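Local coordinates for protein 2-methyl-3-hydroxypyridine-5-carboxylic acid oxygenase (Mesorhizobium loti, PDB 3ALJ) that uses its bound FAD to oxygenate 2-methyl-3-hydroxypyridine-5-carboxylic acid, probably with opening of the pyridine ring, at residues Glu271-Asp276 against Ala290-Pro295; Ser277-Lys282 against Ala327-Ile332. All coordinates share one frame; numbering follows the deposited sequence.

Contact 1 (Glu271-Asp276 against Ala290-Pro295); sequences ETTKLD and AHAMCP. With FAD (flavin-adenine dinucleotide), chain B.
Thr273 and Ala292 meet through two hydrogen bonds. The amide N of Thr273 donates to Ala292 O at 3.0 Å, approaching from above the carbonyl plane (41° out of it), and Ala292 N donates to the hydroxyl OG1 of Thr273 at 2.9 Å. With OG1 between the backbone N and the carbonyl carbon (chi1 55°), the hydroxyl faces Ala292 N and takes the bond that an antiparallel strand pair would probably give to the carbonyl oxygen. Thr273 O is approached by His291 CA in a CA-H...O contact (3.4 Å) and accepts a hydrogen bond from Gln340 NE2. Water continues the pairing at both ends: one molecule accepts from Glu271 N and donates to Met293 O, another accepts from Leu275 N and donates to Ala290 O, the latter at 2.6 Å. The apolar contacts are Leu275 CD1 with Ala290 CB at 4.3 Å and Thr272 CG2 with Cys294 SG at 4.1 Å, a sulfur that carries a covalently linked beta-mercaptoethanol.

In the next shell, Thr273 OG1 is also hydrogen-bonded to Asp288 O, and Gln340 NE2 to Ala292 O. Two direct bonds and two bridging waters thus satisfy backbone polar atoms along the edge of outermost strand 267-275 that is not paired with strand 170-185, while the loop carries on to the flavin, where Pro295 CB is 3.4 Å from FAD C6.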
loop_
_atom_site.group_PDB
_atom_site.type_symbol
_atom_site.label_atom_id
_atom_site.label_comp_id
_atom_site.label_asym_id
_atom_site.label_seq_id
_atom_site.Cartn_x
_atom_site.Cartn_y
_atom_site.Cartn_z
ATOM N N GLU A 271 -1.424 -4.468 -10.844
ATOM C CA GLU A 271 -0.627 -5.709 -10.955
ATOM C C GLU A 271 -0.827 -6.554 -9.763
ATOM O O GLU A 271 -0.898 -6.087 -8.600
ATOM C CB GLU A 271 0.831 -5.380 -11.136
ATOM C CG GLU A 271 1.754 -6.620 -11.199
ATOM C CD GLU A 271 3.223 -6.253 -11.649
ATOM O OE1 GLU A 271 3.529 -5.043 -11.793
ATOM O OE2 GLU A 271 3.989 -7.252 -11.793
ATOM N N THR A 272 -0.926 -7.866 -10.005
ATOM C CA THR A 272 -1.151 -8.777 -8.904
ATOM C C THR A 272 -0.245 -9.929 -8.876
ATOM O O THR A 272 0.339 -10.325 -9.943
ATOM C CB THR A 272 -2.638 -9.336 -8.932
ATOM O OG1 THR A 272 -2.846 -10.098 -10.153
ATOM C CG2 THR A 272 -3.672 -8.209 -8.920
ATOM N N THR A 273 -0.021 -10.504 -7.706
ATOM C CA THR A 273 0.814 -11.767 -7.507
ATOM C C THR A 273 0.112 -12.638 -6.515
ATOM O O THR A 273 -0.436 -12.183 -5.500
ATOM C CB THR A 273 2.309 -11.500 -6.998
ATOM O OG1 THR A 273 2.242 -10.706 -5.784
ATOM C CG2 THR A 273 3.042 -10.619 -7.977
ATOM N N LYS A 274 0.160 -13.941 -6.811
ATOM C CA LYS A 274 -0.374 -14.898 -5.832
ATOM C C LYS A 274 0.544 -16.148 -5.886
ATOM O O LYS A 274 0.867 -16.552 -7.029
ATOM C CB LYS A 274 -1.842 -15.351 -6.084
ATOM C CG LYS A 274 -2.389 -16.187 -4.857
ATOM C CD LYS A 274 -3.888 -16.346 -5.103
ATOM C CE LYS A 274 -4.395 -17.168 -3.934
ATOM N NZ LYS A 274 -5.956 -17.235 -4.153
ATOM N N LEU A 275 0.964 -16.631 -4.699
ATOM C CA LEU A 275 1.998 -17.690 -4.648
ATOM C C LEU A 275 1.498 -18.963 -3.946
ATOM O O LEU A 275 0.674 -18.870 -3.086
ATOM C CB LEU A 275 3.207 -17.224 -3.833
ATOM C CG LEU A 275 3.994 -15.994 -4.286
ATOM C CD1 LEU A 275 5.303 -15.766 -3.464
ATOM C CD2 LEU A 275 4.056 -15.582 -5.644
ATOM N N ASP A 276 2.132 -20.083 -4.302
ATOM C CA ASP A 276 1.888 -21.417 -3.654
ATOM C C ASP A 276 2.136 -21.264 -2.118
ATOM O O ASP A 276 1.422 -21.802 -1.242
ATOM C CB ASP A 276 2.772 -22.505 -4.328
ATOM C CG ASP A 276 2.551 -23.893 -3.734
ATOM O OD1 ASP A 276 3.529 -24.448 -3.166
ATOM O OD2 ASP A 276 1.419 -24.383 -3.888
ATOM N N ALA A 290 4.721 -11.202 -2.404
ATOM C CA ALA A 290 3.900 -12.383 -2.171
ATOM C C ALA A 290 2.475 -12.235 -2.597
ATOM O O ALA A 290 1.811 -13.231 -2.915
ATOM C CB ALA A 290 3.978 -12.764 -0.690
ATOM N N HIS A 291 1.901 -11.001 -2.465
ATOM C CA HIS A 291 0.414 -10.909 -2.520
ATOM C C HIS A 291 -0.057 -9.565 -3.041
ATOM O O HIS A 291 -1.058 -9.018 -2.599
ATOM C CB HIS A 291 -0.145 -11.203 -1.082
ATOM C CG HIS A 291 0.370 -10.292 -0.029
ATOM N ND1 HIS A 291 0.108 -8.934 0.004
ATOM C CD2 HIS A 291 1.113 -10.564 1.074
ATOM C CE1 HIS A 291 0.701 -8.418 1.096
ATOM N NE2 HIS A 291 1.318 -9.358 1.738
ATOM N N ALA A 292 0.588 -9.059 -4.070
ATOM C CA ALA A 292 0.058 -7.852 -4.674
ATOM C C ALA A 292 -1.341 -8.003 -5.205
ATOM O O ALA A 292 -1.698 -9.103 -5.673
ATOM C CB ALA A 292 0.938 -7.397 -5.838
ATOM N N MET A 293 -2.209 -7.001 -5.018
ATOM C CA MET A 293 -3.642 -7.126 -5.209
ATOM C C MET A 293 -4.252 -5.925 -5.885
ATOM O O MET A 293 -3.594 -4.882 -5.997
ATOM C CB MET A 293 -4.283 -7.463 -3.865
ATOM C CG MET A 293 -4.214 -6.311 -2.863
ATOM S SD MET A 293 -5.076 -6.710 -1.303
ATOM C CE MET A 293 -3.780 -7.706 -0.502
ATOM N N CYS A 294 -5.476 -6.069 -6.323
ATOM C CA CYS A 294 -6.177 -4.910 -6.801
ATOM C C CYS A 294 -6.401 -3.890 -5.693
ATOM O O CYS A 294 -6.622 -4.302 -4.561
ATOM C CB CYS A 294 -7.561 -5.321 -7.361
ATOM S SG CYS A 294 -7.371 -6.422 -8.858
ATOM N N PRO A 295 -6.313 -2.598 -5.998
ATOM C CA PRO A 295 -6.406 -1.585 -4.927
ATOM C C PRO A 295 -7.799 -1.097 -4.545
ATOM O O PRO A 295 -7.901 -0.175 -3.722
ATOM C CB PRO A 295 -5.537 -0.447 -5.487
ATOM C CG PRO A 295 -5.820 -0.479 -6.967
ATOM C CD PRO A 295 -5.786 -2.012 -7.290
HETATM P PA FAD B . 7.045 -1.735 -2.696
HETATM O O1A FAD B . 6.306 -0.590 -2.077
HETATM O O2A FAD B . 6.989 -1.934 -4.097
HETATM O O5B FAD B . 8.555 -1.574 -2.232
HETATM C C5B FAD B . 9.588 -2.511 -2.683
HETATM C C4B FAD B . 10.853 -1.702 -2.485
HETATM O O4B FAD B . 11.883 -2.684 -2.852
HETATM C C3B FAD B . 11.044 -0.571 -3.427
HETATM O O3B FAD B . 11.542 0.598 -2.744
HETATM C C2B FAD B . 12.015 -1.154 -4.517
HETATM O O2B FAD B . 12.848 -0.155 -5.132
HETATM C C1B FAD B . 12.906 -2.055 -3.727
HETATM N N9A FAD B . 13.390 -3.189 -4.448
HETATM C C8A FAD B . 12.828 -3.867 -5.506
HETATM N N7A FAD B . 13.563 -4.935 -5.851
HETATM C C5A FAD B . 14.648 -4.942 -4.988
HETATM C C6A FAD B . 15.690 -5.846 -4.800
HETATM N N6A FAD B . 15.825 -6.943 -5.619
HETATM N N1A FAD B . 16.559 -5.563 -3.826
HETATM C C2A FAD B . 16.466 -4.474 -3.054
HETATM N N3A FAD B . 15.450 -3.569 -3.155
HETATM C C4A FAD B . 14.537 -3.856 -4.122
HETATM N N1 FAD B . -2.220 0.056 -0.547
HETATM C C2 FAD B . -2.810 0.552 0.525
HETATM O O2 FAD B . -2.667 0.073 1.662
HETATM N N3 FAD B . -3.655 1.656 0.405
HETATM C C4 FAD B . -3.864 2.286 -0.822
HETATM O O4 FAD B . -4.525 3.391 -0.848
HETATM C C4X FAD B . -3.247 1.731 -1.928
HETATM N N5 FAD B . -3.520 2.268 -3.233
HETATM C C5X FAD B . -2.953 1.663 -4.340
HETATM C C6 FAD B . -3.281 2.094 -5.637
HETATM C C7 FAD B . -2.670 1.540 -6.733
HETATM C C7M FAD B . -3.045 2.056 -8.152
HETATM C C8 FAD B . -1.777 0.499 -6.586
HETATM C C8M FAD B . -1.097 -0.178 -7.798
HETATM C C9 FAD B . -1.445 0.053 -5.299
HETATM C C9A FAD B . -2.070 0.606 -4.154
HETATM N N10 FAD B . -1.775 0.130 -2.801
HETATM C C10 FAD B . -2.401 0.666 -1.739
HETATM C "C1'" FAD B . -0.812 -1.059 -2.632
HETATM C "C2'" FAD B . 0.557 -0.534 -2.221
HETATM O "O2'" FAD B . 1.018 0.413 -3.207
HETATM C "C3'" FAD B . 1.570 -1.695 -2.234
HETATM O "O3'" FAD B . 0.845 -2.907 -1.800
HETATM C "C4'" FAD B . 2.690 -1.536 -1.292
HETATM O "O4'" FAD B . 3.445 -0.370 -1.729
HETATM C "C5'" FAD B . 3.629 -2.697 -1.338
HETATM O "O5'" FAD B . 4.696 -2.456 -0.426
HETATM P P FAD B . 5.967 -3.387 -0.551
HETATM O O1P FAD B . 6.913 -2.878 0.451
HETATM O O2P FAD B . 5.606 -4.840 -0.546
HETATM O O3P FAD B . 6.521 -3.117 -2.046
HETATM O O HOH W 1 -2.647 -3.303 -8.314
HETATM O O HOH W 2 0.067 -15.055 -2.351
#

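Contact 2 (Ser277-Lys282 against Ala327-Ile332); sequences SWTRGK and AWETRI
Glu329 reaches from helix 321-349 to the backbone of Trp278 and lies over one face of its indole. The acid is fully stretched, with CG anti to the backbone N (chi1 -177°) and an extended chain beyond, which carries the carboxylate to the Trp278 amide: Trp278 N donates to Glu329 OE1 at 2.8 Å, meeting the oxygen from above the carboxylate plane. On the way Glu329 CG passes 3.8 Å above the indole plane, offset toward the rim, and the carboxylate lies nearly parallel to the ring, their planes 20° apart. The same OE1 accepts from a water at 2.6 Å, and that water is also hydrogen-bonded to Thr279 OG1.

The two tryptophans are inclined, the planes of their six-membered rings at 53°. Their closest approach is Trp278 CE3 to Trp328 CH2, 3.7 Å. Thr279 CG2 touches the Trp328 ring at its edge, in plane, 3.8 Å from CZ3, while Ile332 CG2 reaches the Trp278 edge at CZ3.

Outside the pair, Glu329 OE2 forms a salt bridge with Arg333, and Trp328 NE1 donates to Asn307 O of helix 300-314. Were Glu329 cut back to an alanine, the Trp278 amide and Arg333 would probably lose their acidic partner, and with it would go the CG contact on one indole face. One carboxylate thus serves an amide, a water and an arginine, tying the start of the 277-282 segment to the helix beside an aromatic cluster.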
loop_
_atom_site.group_PDB
_atom_site.type_symbol
_atom_site.label_atom_id
_atom_site.label_comp_id
_atom_site.label_asym_id
_atom_site.label_seq_id
_atom_site.Cartn_x
_atom_site.Cartn_y
_atom_site.Cartn_z
ATOM N N SER A 277 3.243 -20.591 -1.813
ATOM C CA SER A 277 3.672 -20.393 -0.444
ATOM C C SER A 277 4.469 -19.151 -0.302
ATOM O O SER A 277 4.878 -18.602 -1.349
ATOM C CB SER A 277 4.446 -21.646 0.088
ATOM O OG SER A 277 5.714 -21.634 -0.556
ATOM N N TRP A 278 4.695 -18.725 0.926
ATOM C CA TRP A 278 5.447 -17.435 1.186
ATOM C C TRP A 278 6.773 -17.637 1.823
ATOM O O TRP A 278 7.480 -16.697 2.118
ATOM C CB TRP A 278 4.602 -16.528 2.121
ATOM C CG TRP A 278 3.328 -16.037 1.506
ATOM C CD1 TRP A 278 2.843 -16.200 0.212
ATOM C CD2 TRP A 278 2.348 -15.271 2.189
ATOM N NE1 TRP A 278 1.590 -15.556 0.061
ATOM C CE2 TRP A 278 1.307 -14.984 1.280
ATOM C CE3 TRP A 278 2.269 -14.763 3.474
ATOM C CZ2 TRP A 278 0.211 -14.173 1.642
ATOM C CZ3 TRP A 278 1.168 -14.007 3.855
ATOM C CH2 TRP A 278 0.173 -13.711 2.943
ATOM N N THR A 279 7.184 -18.920 2.002
ATOM C CA THR A 279 8.399 -19.202 2.820
ATOM C C THR A 279 9.199 -20.312 2.159
ATOM O O THR A 279 8.654 -21.158 1.424
ATOM C CB THR A 279 8.030 -19.711 4.234
ATOM O OG1 THR A 279 7.354 -20.979 4.125
ATOM C CG2 THR A 279 7.111 -18.674 4.930
ATOM N N ARG A 280 10.489 -20.248 2.436
ATOM C CA ARG A 280 11.347 -21.405 2.044
ATOM C C ARG A 280 12.536 -21.355 2.976
ATOM O O ARG A 280 13.345 -20.476 2.917
ATOM C CB ARG A 280 11.701 -21.345 0.551
ATOM C CG ARG A 280 12.233 -22.698 0.055
ATOM C CD ARG A 280 11.033 -23.514 -0.356
ATOM N NE ARG A 280 10.168 -22.822 -1.307
ATOM C CZ ARG A 280 10.331 -22.813 -2.619
ATOM N NH1 ARG A 280 9.404 -22.190 -3.355
ATOM N NH2 ARG A 280 11.345 -23.422 -3.208
ATOM N N GLY A 281 12.623 -22.357 3.859
ATOM C CA GLY A 281 13.706 -22.301 4.811
ATOM C C GLY A 281 13.683 -21.029 5.664
ATOM O O GLY A 281 12.684 -20.803 6.422
ATOM N N LYS A 282 14.776 -20.289 5.660
ATOM C CA LYS A 282 14.897 -19.069 6.445
ATOM C C LYS A 282 14.452 -17.813 5.635
ATOM O O LYS A 282 14.671 -16.748 6.153
ATOM C CB LYS A 282 16.306 -18.858 6.934
ATOM C CG LYS A 282 16.797 -20.027 7.922
ATOM C CD LYS A 282 18.349 -19.845 8.130
ATOM C CE LYS A 282 19.140 -21.122 8.566
ATOM N NZ LYS A 282 18.488 -21.501 9.782
ATOM N N ALA A 327 4.608 -21.188 10.751
ATOM C CA ALA A 327 3.442 -20.880 11.600
ATOM C C ALA A 327 2.865 -19.513 11.166
ATOM O O ALA A 327 1.657 -19.318 11.232
ATOM C CB ALA A 327 3.889 -20.820 13.043
ATOM N N TRP A 328 3.779 -18.612 10.809
ATOM C CA TRP A 328 3.318 -17.238 10.418
ATOM C C TRP A 328 2.429 -17.271 9.201
ATOM O O TRP A 328 1.313 -16.699 9.217
ATOM C CB TRP A 328 4.550 -16.451 10.077
ATOM C CG TRP A 328 4.341 -15.176 9.267
ATOM C CD1 TRP A 328 3.767 -13.977 9.710
ATOM C CD2 TRP A 328 4.784 -14.974 7.900
ATOM N NE1 TRP A 328 3.782 -13.049 8.645
ATOM C CE2 TRP A 328 4.384 -13.671 7.560
ATOM C CE3 TRP A 328 5.426 -15.789 6.925
ATOM C CZ2 TRP A 328 4.744 -13.085 6.350
ATOM C CZ3 TRP A 328 5.706 -15.228 5.685
ATOM C CH2 TRP A 328 5.285 -13.919 5.402
ATOM N N GLU A 329 2.869 -17.901 8.116
ATOM C CA GLU A 329 1.992 -18.009 6.962
ATOM C C GLU A 329 0.635 -18.653 7.272
ATOM O O GLU A 329 -0.438 -18.204 6.863
ATOM C CB GLU A 329 2.696 -18.669 5.737
ATOM C CG GLU A 329 1.846 -18.741 4.500
ATOM C CD GLU A 329 2.528 -19.426 3.300
ATOM O OE1 GLU A 329 3.709 -19.695 3.338
ATOM O OE2 GLU A 329 1.737 -19.752 2.401
ATOM N N THR A 330 0.739 -19.773 7.985
ATOM C CA THR A 330 -0.506 -20.474 8.336
ATOM C C THR A 330 -1.486 -19.540 9.100
ATOM O O THR A 330 -2.698 -19.589 8.871
ATOM C CB THR A 330 -0.135 -21.706 9.247
ATOM O OG1 THR A 330 0.558 -22.608 8.388
ATOM C CG2 THR A 330 -1.457 -22.437 9.726
ATOM N N ARG A 331 -0.954 -18.744 10.039
ATOM C CA ARG A 331 -1.798 -17.886 10.885
ATOM C C ARG A 331 -2.420 -16.710 10.125
ATOM O O ARG A 331 -3.550 -16.373 10.264
ATOM C CB ARG A 331 -0.898 -17.330 12.021
ATOM C CG ARG A 331 -1.656 -16.432 12.984
ATOM C CD ARG A 331 -0.830 -16.172 14.166
ATOM N NE ARG A 331 0.355 -15.310 13.969
ATOM C CZ ARG A 331 0.349 -13.968 14.142
ATOM N NH1 ARG A 331 -0.812 -13.356 14.401
ATOM N NH2 ARG A 331 1.497 -13.205 14.022
ATOM N N ILE A 332 -1.550 -16.079 9.291
ATOM C CA ILE A 332 -1.947 -14.759 8.781
ATOM C C ILE A 332 -2.388 -14.774 7.326
ATOM O O ILE A 332 -3.118 -13.866 6.852
ATOM C CB ILE A 332 -0.684 -13.751 9.006
ATOM C CG1 ILE A 332 -1.241 -12.439 9.283
ATOM C CG2 ILE A 332 0.383 -13.754 7.797
ATOM C CD1 ILE A 332 -1.847 -12.379 10.804
HETATM O O HOH W 3 4.822 -21.612 4.744
#

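Contact 1 and contact 2 use consecutive pieces of chain, since 277-282 directly follows 271-276; their centres are about 16 Å apart. They touch through Trp278, whose CD1 lies 3.7 Å from Ala290 CB and whose CZ2 lies 3.8 Å from His291 CD2, so the indole is shared by both. Helix 321-349 takes part in both, supplying Gln340 beside the first and segment 327-332 to the second, and its Arg333 bonds Leu275 O as well as Glu329. Only contact 1 reaches the flavin, at Pro295; in contact 2 the nearest atoms of the Trp328 side chain and FAD are about 11 Å apart.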